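Local coordinates for pyruvate carboxylase protein (Rhizobium etli, PDB 2QF7), which is a multidomain biotin-dependent carboxylase, with an ATP-grasp biotin carboxylase region, a TIM-barrel region and a biotin carrier domain in one chain, at residues 641-646 with 967-972; 649-653 with 989-993; 831-835 with 1020-1025; 1095-1100 with 1157-1163. All coordinates share one frame; numbering follows the deposited sequence.

Contact 1 (641-646 with 967-972); sequences NYPDNV and LKEADL
Leu967 opens the contact by laying its CD2 methyl against the chain at Asn641 and Tyr642. CD2 is 3.6 Å from Tyr642 C, and Leu967 CB faces the Pro643 ring. The carbonyl of Lys968 works through water. One water links Lys968 O to Asp644 N, and a second links it to Asn645 N. Both amides belong to the first turn of helix 644-657, which Pro643 precedes as N-cap residue. Glu969 follows, and its CG lies 3.6 Å from Asn645 CG. Ala970 is gripped twice by the Asn645 amide. Ala970 N donates to Asn645 OD1 (2.9 Å), and Asn645 ND2 donates to Ala970 O (2.8 Å). Asn645 CG sits between its own backbone N and carbonyl carbon (chi1 73°), which turns the amide to the Ala970 backbone. The paired bonds fix the rotation of that amide. Ala970 CB also meets Val646 CG2 at 3.5 Å. Leu972 completes the line, with CD2 4.0 Å from Val646 CG2. The 967-972 chain runs past the N-terminal end of helix 644-657 and enters helix 972-983 at Leu972. Helix 989-997 flanks it, with Leu996 touching both Val646 and Leu972.

Contact 2 (649-653 with 989-993); sequences YFVRQ and DFEFA
Tyr649 and Phe992 form the aromatic part of this contact between helices 644-657 and 989-997. It is an offset edge-to-face pair, with the edge of Phe992 toward the face of Tyr649. The centroids are 5.4 Å apart and the planes meet at 72°. Tyr649 reaches across because its CG is anti to the backbone N (chi1 -172°). Its other face carries Gln653 NE2 from the next turn.

Apolar packing centres on Ala993. Its CB lies 4.1 Å from Phe650 CD1 and 3.9 Å from Gln653 CG. The small methyl sits where the helices come close, at Phe650 and Ala993. The axes of the two short segments pass 9.7 Å apart, with their directions 136° apart.

Phe990 meets a polar atom: its CE1 lies 3.5 Å from the backbone Gln653 O. Outside the segments, its ring stacks on Trp612 of helix 611-621.

No direct hydrogen bond crosses the contact. Two waters serve the polar groups instead. One lies 2.8 Å from Gln653 OE1 and also donates to Asp989 OD2. The other bonds to Tyr649 OH and only weakly to Asp989 OD1, whose main partner is Arg976 in a salt bridge. The chemistry is therefore mainly aromatic and apolar, with polar links made through water at one margin. The Arg976 bridge probably favours the charged form of Asp989.

Contact 3 (831-835 with 1020-1025); sequences QYAAF and TPAYFY
Gln831 and Thr1020 meet where the chain has left the eight-stranded TIM barrel and its following helix 815-829. The partner is helix 1020-1025, in the conserved carboxylase region. Gln831 extends alongside the start of this helix. Its CB is 4.0 Å from Thr1020 CG2, and its end lies against Thr1020 CB and the Pro1021 ring. The CG2 methyl, anti to the backbone N of Thr1020, also reaches the Tyr832 ring in an off-centre CH-pi contact, 4.1 Å from the centroid. The other branch of Thr1020 serves a polar site. Its OG1 and Tyr832 OH both hydrogen-bond to Asp574 OD2, so one carboxylate joins the two segments. Arg571 adds a further bond to each hydroxyl.

Phe1024 carries the aromatic side of the contact. Phe835 CE2 lies over one face of its ring, 3.7 Å from Phe1024 CZ. The two rings are oblique, with planes 54° apart. Tyr832 CE1 comes to the edge of the Phe1024 ring, 3.8 Å from CE2. Phe1024 is thus met over a face and at an edge, and His499 adds an edge-to-face contact. A single water finishes the join: it donates to Gln831 O (2.8 Å), accepts from Ala834 N (2.9 Å) and bonds to Tyr1025 OH (2.9 Å).

Contact 4 (1095-1100 with 1157-1163); sequences AAHVGA and KDLLAVY
Leu1160 N donates to Val1098 O in a short bond of 2.6 Å. At the end of the ladder, Lys1157 N reaches Ala1100 O at 2.7 Å. Next to it Ala1100 N bonds to Asp1158 O (2.9 Å). Farther along, Val1098 N donates to Ala1161 O (2.9 Å). Tyr1163 N donates to Ala1096 O (2.9 Å). The strands 1097-1099 and 1159-1162 are antiparallel. Leu1160 and Ala1161 both lie opposite Val1098, and the helix-like backbone of Leu1160 fits a classic beta bulge. Ala1161 N is buried there without a partner.

Packing differs on the two faces. On one, Leu1159 CD1 lies over a face of the His1097 ring, 3.9 Å from its centroid. Leu1159 CG is anti to the backbone N (chi1 -172°), and the side chain then bends to bring CD1 over the imidazole. His1097 ND1 is held by Glu1091 N. On the face of Val1098 and Ala1161, the CB atoms of these two residues meet. Val1098 CG2 reaches Tyr1163 CE2 at 3.6 Å, the two side chains crossing at about a right angle. Leu1160 points toward the partner strand. Its CB touches Val1098 CG1, and its CD1 packs on Ala1100 CB (3.9 Å).

The pairing brings the two ends of the biotin carrier domain side by side, as in the barrel-sandwich fold of biotinyl domains. Strand 1159-1162 lies between 1097-1099 and 1145-1146. Strand 1122-1127 of the other sheet packs on Val1098, Leu1160 and Tyr1163.

From the N terminus, the biotin carboxylase region comes before all four contacts. Contact 1 opens at 641-646, just ahead of and within the start of helix 644-657. Contact 2 opens on the same helix, and contact 3 opens after the last barrel strand. They close in the same order, at 967-972, 989-993 and 1020-1025, so all three loops cross one another. Together they tie the TIM barrel to the conserved carboxylase region. Contacts 1 and 2 touch, through Leu972 with Tyr649 and Phe992. Contact 3 is centred about 30 Å from contact 2. Contact 4 follows in series and closes a much shorter loop within the biotin carrier domain, centred about 45 Å from contact 3.

Contact 1 (641-646 with 967-972)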
loop_
_atom_site.group_PDB
_atom_site.type_symbol
_atom_site.label_atom_id
_atom_site.label_comp_id
_atom_site.label_asym_id
_atom_site.label_seq_id
_atom_site.Cartn_x
_atom_site.Cartn_y
_atom_site.Cartn_z
ATOM N N ASN A 641 7.226 39.824 29.316
ATOM C CA ASN A 641 7.161 41.292 29.409
ATOM C C ASN A 641 7.958 41.886 28.240
ATOM O O ASN A 641 8.967 41.333 27.823
ATOM C CB ASN A 641 7.748 41.794 30.762
ATOM C CG ASN A 641 6.928 41.341 31.961
ATOM O OD1 ASN A 641 7.466 40.783 32.922
ATOM N ND2 ASN A 641 5.623 41.522 31.885
ATOM N N TYR A 642 7.515 43.021 27.738
ATOM C CA TYR A 642 8.206 43.717 26.632
ATOM C C TYR A 642 8.450 45.168 27.033
ATOM O O TYR A 642 7.693 45.716 27.870
ATOM C CB TYR A 642 7.312 43.709 25.354
ATOM C CG TYR A 642 6.871 42.331 24.916
ATOM C CD1 TYR A 642 7.671 41.551 24.075
ATOM C CD2 TYR A 642 5.661 41.793 25.355
ATOM C CE1 TYR A 642 7.246 40.266 23.676
ATOM C CE2 TYR A 642 5.263 40.535 24.978
ATOM C CZ TYR A 642 6.054 39.771 24.141
ATOM O OH TYR A 642 5.603 38.509 23.760
ATOM N N PRO A 643 9.462 45.804 26.434
ATOM C CA PRO A 643 9.598 47.257 26.630
ATOM C C PRO A 643 8.333 48.024 26.285
ATOM O O PRO A 643 7.574 47.619 25.373
ATOM C CB PRO A 643 10.725 47.637 25.674
ATOM C CG PRO A 643 11.493 46.415 25.482
ATOM C CD PRO A 643 10.522 45.270 25.552
ATOM N N ASP A 644 8.088 49.102 27.032
ATOM C CA ASP A 644 7.008 50.047 26.744
ATOM C C ASP A 644 6.888 50.378 25.242
ATOM O O ASP A 644 5.794 50.315 24.682
ATOM C CB ASP A 644 7.184 51.338 27.570
ATOM C CG ASP A 644 7.138 51.079 29.081
ATOM O OD1 ASP A 644 6.740 49.938 29.516
ATOM O OD2 ASP A 644 7.491 52.022 29.834
ATOM N N ASN A 645 7.987 50.745 24.587
ATOM C CA ASN A 645 7.878 51.091 23.141
ATOM C C ASN A 645 7.288 49.968 22.269
ATOM O O ASN A 645 6.569 50.244 21.308
ATOM C CB ASN A 645 9.183 51.701 22.576
ATOM C CG ASN A 645 10.312 50.689 22.394
ATOM O OD1 ASN A 645 10.462 49.727 23.151
ATOM N ND2 ASN A 645 11.132 50.932 21.396
ATOM N N VAL A 646 7.531 48.709 22.656
ATOM C CA VAL A 646 6.996 47.554 21.939
ATOM C C VAL A 646 5.506 47.444 22.207
ATOM O O VAL A 646 4.719 47.216 21.285
ATOM C CB VAL A 646 7.730 46.246 22.312
ATOM C CG1 VAL A 646 6.979 44.987 21.731
ATOM C CG2 VAL A 646 9.169 46.292 21.812
ATOM N N LEU A 967 12.956 47.189 31.667
ATOM C CA LEU A 967 13.298 46.723 30.331
ATOM C C LEU A 967 13.580 47.978 29.565
ATOM O O LEU A 967 12.927 48.984 29.812
ATOM C CB LEU A 967 12.092 46.022 29.712
ATOM C CG LEU A 967 11.892 44.534 29.976
ATOM C CD1 LEU A 967 12.567 43.974 31.222
ATOM C CD2 LEU A 967 10.409 44.219 29.928
ATOM N N LYS A 968 14.499 47.991 28.621
ATOM C CA LYS A 968 14.885 49.348 28.229
ATOM C C LYS A 968 13.881 49.939 27.223
ATOM O O LYS A 968 12.658 50.079 27.517
ATOM C CB LYS A 968 16.369 49.416 27.777
ATOM C CG LYS A 968 17.380 48.760 28.782
ATOM C CD LYS A 968 17.559 49.691 30.035
ATOM C CE LYS A 968 18.584 49.079 31.012
ATOM N NZ LYS A 968 19.916 48.806 30.383
ATOM N N GLU A 969 14.378 50.290 26.058
ATOM C CA GLU A 969 13.548 50.560 24.921
ATOM C C GLU A 969 14.101 49.530 23.950
ATOM O O GLU A 969 15.319 49.313 23.918
ATOM C CB GLU A 969 13.854 51.958 24.404
ATOM C CG GLU A 969 12.622 52.772 24.108
ATOM C CD GLU A 969 12.993 54.106 23.507
ATOM O OE1 GLU A 969 12.148 55.022 23.573
ATOM O OE2 GLU A 969 14.119 54.235 22.960
ATOM N N ALA A 970 13.234 48.865 23.191
ATOM C CA ALA A 970 13.720 48.004 22.138
ATOM C C ALA A 970 14.223 48.891 21.017
ATOM O O ALA A 970 13.715 50.001 20.827
ATOM C CB ALA A 970 12.595 47.092 21.639
ATOM N N ASP A 971 15.223 48.425 20.277
ATOM C CA ASP A 971 15.718 49.174 19.108
ATOM C C ASP A 971 14.901 48.665 17.900
ATOM O O ASP A 971 15.245 47.643 17.284
ATOM C CB ASP A 971 17.218 48.941 18.939
ATOM C CG ASP A 971 17.827 49.733 17.774
ATOM O OD1 ASP A 971 17.082 50.280 16.928
ATOM O OD2 ASP A 971 19.077 49.770 17.700
ATOM N N LEU A 972 13.804 49.359 17.602
ATOM C CA LEU A 972 12.828 48.842 16.630
ATOM C C LEU A 972 13.349 48.818 15.186
ATOM O O LEU A 972 13.018 47.904 14.443
ATOM C CB LEU A 972 11.452 49.553 16.731
ATOM C CG LEU A 972 10.674 49.533 18.057
ATOM C CD1 LEU A 972 9.398 50.431 17.982
ATOM C CD2 LEU A 972 10.284 48.125 18.490
HETATM O O HOH W 1 10.171 49.742 29.040
HETATM O O HOH W 2 10.476 51.596 26.107
#

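Contact 2 (649-653 with 989-993)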
loop_
_atom_site.group_PDB
_atom_site.type_symbol
_atom_site.label_atom_id
_atom_site.label_comp_id
_atom_site.label_asym_id
_atom_site.label_seq_id
_atom_site.Cartn_x
_atom_site.Cartn_y
_atom_site.Cartn_z
ATOM N N TYR A 649 3.753 50.159 20.311
ATOM C CA TYR A 649 3.770 49.862 18.870
ATOM C C TYR A 649 2.666 48.871 18.527
ATOM O O TYR A 649 1.936 49.046 17.554
ATOM C CB TYR A 649 5.132 49.309 18.435
ATOM C CG TYR A 649 5.279 49.156 16.928
ATOM C CD1 TYR A 649 5.726 50.212 16.146
ATOM C CD2 TYR A 649 4.971 47.938 16.287
ATOM C CE1 TYR A 649 5.878 50.057 14.740
ATOM C CE2 TYR A 649 5.107 47.782 14.919
ATOM C CZ TYR A 649 5.562 48.841 14.153
ATOM O OH TYR A 649 5.691 48.693 12.789
ATOM N N PHE A 650 2.532 47.823 19.335
ATOM C CA PHE A 650 1.464 46.868 19.106
ATOM C C PHE A 650 0.070 47.488 19.206
ATOM O O PHE A 650 -0.789 47.231 18.368
ATOM C CB PHE A 650 1.567 45.639 20.043
ATOM C CG PHE A 650 0.451 44.653 19.815
ATOM C CD1 PHE A 650 0.562 43.683 18.809
ATOM C CD2 PHE A 650 -0.724 44.752 20.532
ATOM C CE1 PHE A 650 -0.486 42.824 18.526
ATOM C CE2 PHE A 650 -1.801 43.884 20.275
ATOM C CZ PHE A 650 -1.690 42.928 19.266
ATOM N N VAL A 651 -0.190 48.275 20.241
ATOM C CA VAL A 651 -1.490 48.919 20.366
ATOM C C VAL A 651 -1.757 49.783 19.164
ATOM O O VAL A 651 -2.865 49.821 18.643
ATOM C CB VAL A 651 -1.593 49.791 21.688
ATOM C CG1 VAL A 651 -2.857 50.633 21.703
ATOM C CG2 VAL A 651 -1.557 48.921 22.917
ATOM N N ARG A 652 -0.742 50.521 18.721
ATOM C CA ARG A 652 -0.889 51.326 17.515
ATOM C C ARG A 652 -1.312 50.495 16.301
ATOM O O ARG A 652 -2.204 50.910 15.558
ATOM C CB ARG A 652 0.403 52.079 17.207
ATOM C CG ARG A 652 0.373 52.795 15.887
ATOM N N GLN A 653 -0.655 49.359 16.073
ATOM C CA GLN A 653 -1.026 48.499 14.956
ATOM C C GLN A 653 -2.424 47.900 15.136
ATOM O O GLN A 653 -3.169 47.822 14.166
ATOM C CB GLN A 653 0.037 47.412 14.674
ATOM C CG GLN A 653 1.487 47.959 14.438
ATOM C CD GLN A 653 1.530 49.155 13.505
ATOM O OE1 GLN A 653 0.937 49.137 12.438
ATOM N NE2 GLN A 653 2.252 50.198 13.901
ATOM N N ASP A 989 4.213 46.604 8.680
ATOM C CA ASP A 989 4.175 46.985 10.092
ATOM C C ASP A 989 3.406 45.965 10.923
ATOM O O ASP A 989 3.707 45.785 12.083
ATOM C CB ASP A 989 3.527 48.349 10.287
ATOM C CG ASP A 989 4.315 49.477 9.622
ATOM O OD1 ASP A 989 5.484 49.276 9.229
ATOM O OD2 ASP A 989 3.745 50.575 9.528
ATOM N N PHE A 990 2.363 45.355 10.357
ATOM C CA PHE A 990 1.563 44.366 11.111
ATOM C C PHE A 990 2.395 43.110 11.371
ATOM O O PHE A 990 2.388 42.542 12.482
ATOM C CB PHE A 990 0.291 43.941 10.339
ATOM C CG PHE A 990 -0.776 45.016 10.227
ATOM C CD1 PHE A 990 -0.787 46.128 11.069
ATOM C CD2 PHE A 990 -1.834 44.857 9.316
ATOM C CE1 PHE A 990 -1.789 47.126 10.979
ATOM C CE2 PHE A 990 -2.864 45.835 9.219
ATOM C CZ PHE A 990 -2.818 46.988 10.050
ATOM N N GLU A 991 3.081 42.647 10.335
ATOM C CA GLU A 991 3.995 41.509 10.469
ATOM C C GLU A 991 5.080 41.810 11.497
ATOM O O GLU A 991 5.484 40.944 12.272
ATOM C CB GLU A 991 4.648 41.195 9.120
ATOM C CG GLU A 991 3.709 40.498 8.145
ATOM C CD GLU A 991 4.429 40.133 6.867
ATOM O OE1 GLU A 991 5.014 41.030 6.219
ATOM O OE2 GLU A 991 4.465 38.921 6.535
ATOM N N PHE A 992 5.604 43.036 11.478
ATOM C CA PHE A 992 6.615 43.413 12.463
ATOM C C PHE A 992 6.032 43.355 13.898
ATOM O O PHE A 992 6.705 42.862 14.803
ATOM C CB PHE A 992 7.213 44.775 12.139
ATOM C CG PHE A 992 8.302 45.215 13.090
ATOM C CD1 PHE A 992 9.335 44.346 13.454
ATOM C CD2 PHE A 992 8.293 46.492 13.615
ATOM C CE1 PHE A 992 10.361 44.746 14.329
ATOM C CE2 PHE A 992 9.315 46.925 14.481
ATOM C CZ PHE A 992 10.341 46.039 14.850
ATOM N N ALA A 993 4.813 43.860 14.100
ATOM C CA ALA A 993 4.144 43.696 15.393
ATOM C C ALA A 993 4.005 42.207 15.829
ATOM O O ALA A 993 4.158 41.882 17.024
ATOM C CB ALA A 993 2.758 44.386 15.391
HETATM O O HOH W 3 7.090 50.979 11.816
HETATM O O HOH W 4 1.250 50.919 10.264
#

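Contact 3 (831-835 with 1020-1025)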
loop_
_atom_site.group_PDB
_atom_site.type_symbol
_atom_site.label_atom_id
_atom_site.label_comp_id
_atom_site.label_asym_id
_atom_site.label_seq_id
_atom_site.Cartn_x
_atom_site.Cartn_y
_atom_site.Cartn_z
ATOM N N GLN A 831 -17.265 20.638 13.044
ATOM C CA GLN A 831 -16.055 20.372 12.244
ATOM C C GLN A 831 -14.812 20.272 13.142
ATOM O O GLN A 831 -13.769 19.804 12.681
ATOM C CB GLN A 831 -15.799 21.566 11.280
ATOM C CG GLN A 831 -16.955 21.850 10.318
ATOM C CD GLN A 831 -16.663 23.157 9.584
ATOM O OE1 GLN A 831 -16.486 24.211 10.193
ATOM N NE2 GLN A 831 -16.582 23.079 8.333
ATOM N N TYR A 832 -14.950 20.758 14.384
ATOM C CA TYR A 832 -13.878 20.853 15.357
ATOM C C TYR A 832 -13.983 19.766 16.452
ATOM O O TYR A 832 -13.479 19.958 17.552
ATOM C CB TYR A 832 -13.894 22.205 16.009
ATOM C CG TYR A 832 -13.585 23.325 15.040
ATOM C CD1 TYR A 832 -12.256 23.747 14.820
ATOM C CD2 TYR A 832 -14.624 23.945 14.310
ATOM C CE1 TYR A 832 -11.969 24.807 13.874
ATOM C CE2 TYR A 832 -14.357 24.981 13.388
ATOM C CZ TYR A 832 -13.042 25.413 13.194
ATOM O OH TYR A 832 -12.808 26.398 12.290
ATOM N N ALA A 833 -14.537 18.615 16.095
ATOM C CA ALA A 833 -14.654 17.515 17.033
ATOM C C ALA A 833 -13.309 17.149 17.686
ATOM O O ALA A 833 -13.288 16.713 18.844
ATOM C CB ALA A 833 -15.242 16.277 16.352
ATOM N N ALA A 834 -12.216 17.276 16.935
ATOM C CA ALA A 834 -10.873 16.975 17.485
ATOM C C ALA A 834 -10.553 17.748 18.752
ATOM O O ALA A 834 -9.720 17.277 19.521
ATOM C CB ALA A 834 -9.757 17.231 16.447
ATOM N N PHE A 835 -11.164 18.935 18.934
ATOM C CA PHE A 835 -10.774 19.905 19.977
ATOM C C PHE A 835 -11.763 20.039 21.110
ATOM O O PHE A 835 -11.597 20.928 21.963
ATOM C CB PHE A 835 -10.486 21.292 19.340
ATOM C CG PHE A 835 -9.473 21.181 18.229
ATOM C CD1 PHE A 835 -8.148 20.806 18.508
ATOM C CD2 PHE A 835 -9.878 21.299 16.910
ATOM C CE1 PHE A 835 -7.217 20.582 17.437
ATOM C CE2 PHE A 835 -8.957 21.124 15.858
ATOM C CZ PHE A 835 -7.626 20.794 16.133
ATOM N N THR A 1020 -12.708 24.389 6.455
ATOM C CA THR A 1020 -12.091 23.723 7.613
ATOM C C THR A 1020 -11.821 22.219 7.466
ATOM O O THR A 1020 -10.732 21.768 7.847
ATOM C CB THR A 1020 -12.875 24.112 8.905
ATOM O OG1 THR A 1020 -12.743 25.532 9.056
ATOM C CG2 THR A 1020 -12.390 23.383 10.198
ATOM N N PRO A 1021 -12.782 21.435 6.913
ATOM C CA PRO A 1021 -12.470 19.996 6.801
ATOM C C PRO A 1021 -11.234 19.726 5.897
ATOM O O PRO A 1021 -10.416 18.857 6.193
ATOM C CB PRO A 1021 -13.751 19.416 6.191
ATOM C CG PRO A 1021 -14.875 20.390 6.679
ATOM C CD PRO A 1021 -14.150 21.725 6.447
ATOM N N ALA A 1022 -11.091 20.524 4.840
ATOM C CA ALA A 1022 -9.913 20.395 3.950
ATOM C C ALA A 1022 -8.644 20.866 4.633
ATOM O O ALA A 1022 -7.574 20.256 4.447
ATOM C CB ALA A 1022 -10.137 21.185 2.649
ATOM N N TYR A 1023 -8.740 21.926 5.443
ATOM C CA TYR A 1023 -7.576 22.381 6.205
ATOM C C TYR A 1023 -7.015 21.264 7.131
ATOM O O TYR A 1023 -5.802 20.991 7.159
ATOM C CB TYR A 1023 -7.846 23.699 6.979
ATOM C CG TYR A 1023 -6.645 24.087 7.760
ATOM C CD1 TYR A 1023 -5.502 24.608 7.120
ATOM C CD2 TYR A 1023 -6.571 23.810 9.104
ATOM C CE1 TYR A 1023 -4.349 24.899 7.839
ATOM C CE2 TYR A 1023 -5.419 24.086 9.837
ATOM C CZ TYR A 1023 -4.304 24.608 9.199
ATOM O OH TYR A 1023 -3.157 24.856 9.944
ATOM N N PHE A 1024 -7.889 20.657 7.916
ATOM C CA PHE A 1024 -7.429 19.634 8.902
ATOM C C PHE A 1024 -7.239 18.213 8.339
ATOM O O PHE A 1024 -6.386 17.466 8.839
ATOM C CB PHE A 1024 -8.387 19.550 10.087
ATOM C CG PHE A 1024 -8.334 20.745 10.990
ATOM C CD1 PHE A 1024 -7.144 21.102 11.629
ATOM C CD2 PHE A 1024 -9.457 21.498 11.213
ATOM C CE1 PHE A 1024 -7.087 22.226 12.484
ATOM C CE2 PHE A 1024 -9.418 22.603 12.076
ATOM C CZ PHE A 1024 -8.218 22.974 12.698
ATOM N N TYR A 1025 -8.034 17.853 7.329
ATOM C CA TYR A 1025 -8.056 16.454 6.775
ATOM C C TYR A 1025 -7.783 16.297 5.275
ATOM O O TYR A 1025 -7.696 15.172 4.768
ATOM C CB TYR A 1025 -9.386 15.787 7.118
ATOM C CG TYR A 1025 -9.688 15.884 8.587
ATOM C CD1 TYR A 1025 -9.036 15.062 9.508
ATOM C CD2 TYR A 1025 -10.588 16.818 9.050
ATOM C CE1 TYR A 1025 -9.292 15.194 10.903
ATOM C CE2 TYR A 1025 -10.853 16.955 10.375
ATOM C CZ TYR A 1025 -10.220 16.144 11.296
ATOM O OH TYR A 1025 -10.528 16.319 12.615
HETATM O O HOH W 5 -12.236 18.033 14.133
#

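Contact 4 (1095-1100 with 1157-1163)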
loop_
_atom_site.group_PDB
_atom_site.type_symbol
_atom_site.label_atom_id
_atom_site.label_comp_id
_atom_site.label_asym_id
_atom_site.label_seq_id
_atom_site.Cartn_x
_atom_site.Cartn_y
_atom_site.Cartn_z
ATOM N N ALA A 1095 27.626 23.098 -17.860
ATOM C CA ALA A 1095 28.286 22.341 -18.912
ATOM C C ALA A 1095 29.001 20.976 -18.716
ATOM O O ALA A 1095 29.044 20.244 -19.711
ATOM C CB ALA A 1095 29.203 23.291 -19.695
ATOM N N ALA A 1096 29.531 20.535 -17.558
ATOM C CA ALA A 1096 29.144 20.703 -16.130
ATOM C C ALA A 1096 28.040 19.731 -15.670
ATOM O O ALA A 1096 28.274 18.856 -14.831
ATOM C CB ALA A 1096 28.874 22.135 -15.721
ATOM N N HIS A 1097 26.853 19.868 -16.248
ATOM C CA HIS A 1097 25.726 19.008 -15.913
ATOM C C HIS A 1097 25.382 18.151 -17.111
ATOM O O HIS A 1097 25.389 18.628 -18.249
ATOM C CB HIS A 1097 24.510 19.843 -15.499
ATOM C CG HIS A 1097 24.553 20.336 -14.082
ATOM N ND1 HIS A 1097 23.439 20.838 -13.440
ATOM C CD2 HIS A 1097 25.562 20.392 -13.179
ATOM C CE1 HIS A 1097 23.761 21.188 -12.205
ATOM N NE2 HIS A 1097 25.044 20.930 -12.022
ATOM N N VAL A 1098 25.104 16.879 -16.841
ATOM C CA VAL A 1098 24.612 15.946 -17.843
ATOM C C VAL A 1098 23.148 15.652 -17.495
ATOM O O VAL A 1098 22.849 14.902 -16.551
ATOM C CB VAL A 1098 25.468 14.637 -17.888
ATOM C CG1 VAL A 1098 24.877 13.624 -18.881
ATOM C CG2 VAL A 1098 26.916 14.957 -18.216
ATOM N N GLY A 1099 22.241 16.274 -18.243
ATOM C CA GLY A 1099 20.819 16.141 -17.979
ATOM C C GLY A 1099 20.209 15.154 -18.945
ATOM O O GLY A 1099 20.614 15.092 -20.123
ATOM N N ALA A 1100 19.241 14.383 -18.459
ATOM C CA ALA A 1100 18.554 13.390 -19.288
ATOM C C ALA A 1100 17.734 14.077 -20.370
ATOM O O ALA A 1100 16.925 14.953 -20.074
ATOM C CB ALA A 1100 17.677 12.471 -18.430
ATOM N N LYS A 1157 15.588 15.953 -17.970
ATOM C CA LYS A 1157 16.134 16.988 -17.061
ATOM C C LYS A 1157 16.742 16.504 -15.742
ATOM O O LYS A 1157 17.459 17.259 -15.075
ATOM C CB LYS A 1157 15.143 18.136 -16.799
ATOM C CG LYS A 1157 15.275 19.306 -17.736
ATOM C CD LYS A 1157 14.235 20.382 -17.444
ATOM C CE LYS A 1157 14.781 21.462 -16.525
ATOM N NZ LYS A 1157 13.826 22.604 -16.342
ATOM N N ASP A 1158 16.471 15.256 -15.362
ATOM C CA ASP A 1158 17.173 14.662 -14.236
ATOM C C ASP A 1158 18.685 14.712 -14.465
ATOM O O ASP A 1158 19.157 14.526 -15.608
ATOM C CB ASP A 1158 16.664 13.241 -13.956
ATOM C CG ASP A 1158 15.266 13.241 -13.300
ATOM O OD1 ASP A 1158 14.871 14.287 -12.728
ATOM O OD2 ASP A 1158 14.565 12.210 -13.366
ATOM N N LEU A 1159 19.425 15.016 -13.388
ATOM C CA LEU A 1159 20.888 15.121 -13.430
ATOM C C LEU A 1159 21.523 13.755 -13.410
ATOM O O LEU A 1159 21.389 13.000 -12.434
ATOM C CB LEU A 1159 21.419 15.944 -12.261
ATOM C CG LEU A 1159 22.896 16.334 -12.224
ATOM C CD1 LEU A 1159 23.329 17.092 -13.483
ATOM C CD2 LEU A 1159 23.161 17.170 -10.961
ATOM N N LEU A 1160 22.237 13.436 -14.484
ATOM C CA LEU A 1160 22.784 12.094 -14.635
ATOM C C LEU A 1160 24.201 11.977 -14.094
ATOM O O LEU A 1160 24.556 10.959 -13.479
ATOM C CB LEU A 1160 22.712 11.634 -16.090
ATOM C CG LEU A 1160 21.314 11.613 -16.723
ATOM C CD1 LEU A 1160 21.421 11.373 -18.220
ATOM C CD2 LEU A 1160 20.420 10.572 -16.084
ATOM N N ALA A 1161 24.984 13.035 -14.304
ATOM C CA ALA A 1161 26.410 13.062 -14.021
ATOM C C ALA A 1161 26.901 14.512 -14.019
ATOM O O ALA A 1161 26.321 15.371 -14.679
ATOM C CB ALA A 1161 27.176 12.242 -15.071
ATOM N N VAL A 1162 27.978 14.771 -13.288
ATOM C CA VAL A 1162 28.541 16.102 -13.184
ATOM C C VAL A 1162 30.027 16.065 -13.560
ATOM O O VAL A 1162 30.767 15.222 -13.057
ATOM C CB VAL A 1162 28.321 16.678 -11.742
ATOM C CG1 VAL A 1162 28.930 18.063 -11.584
ATOM C CG2 VAL A 1162 26.831 16.718 -11.410
ATOM N N TYR A 1163 30.451 16.966 -14.448
ATOM C CA TYR A 1163 31.872 17.191 -14.738
ATOM C C TYR A 1163 32.530 17.925 -13.571
ATOM O O TYR A 1163 33.739 17.814 -13.341
ATOM C CB TYR A 1163 32.056 17.995 -16.038
ATOM C CG TYR A 1163 31.627 17.269 -17.300
ATOM C CD1 TYR A 1163 32.517 16.462 -18.011
ATOM C CD2 TYR A 1163 30.337 17.402 -17.791
ATOM C CE1 TYR A 1163 32.118 15.798 -19.179
ATOM C CE2 TYR A 1163 29.935 16.760 -18.944
ATOM C CZ TYR A 1163 30.820 15.954 -19.630
ATOM O OH TYR A 1163 30.382 15.302 -20.762
#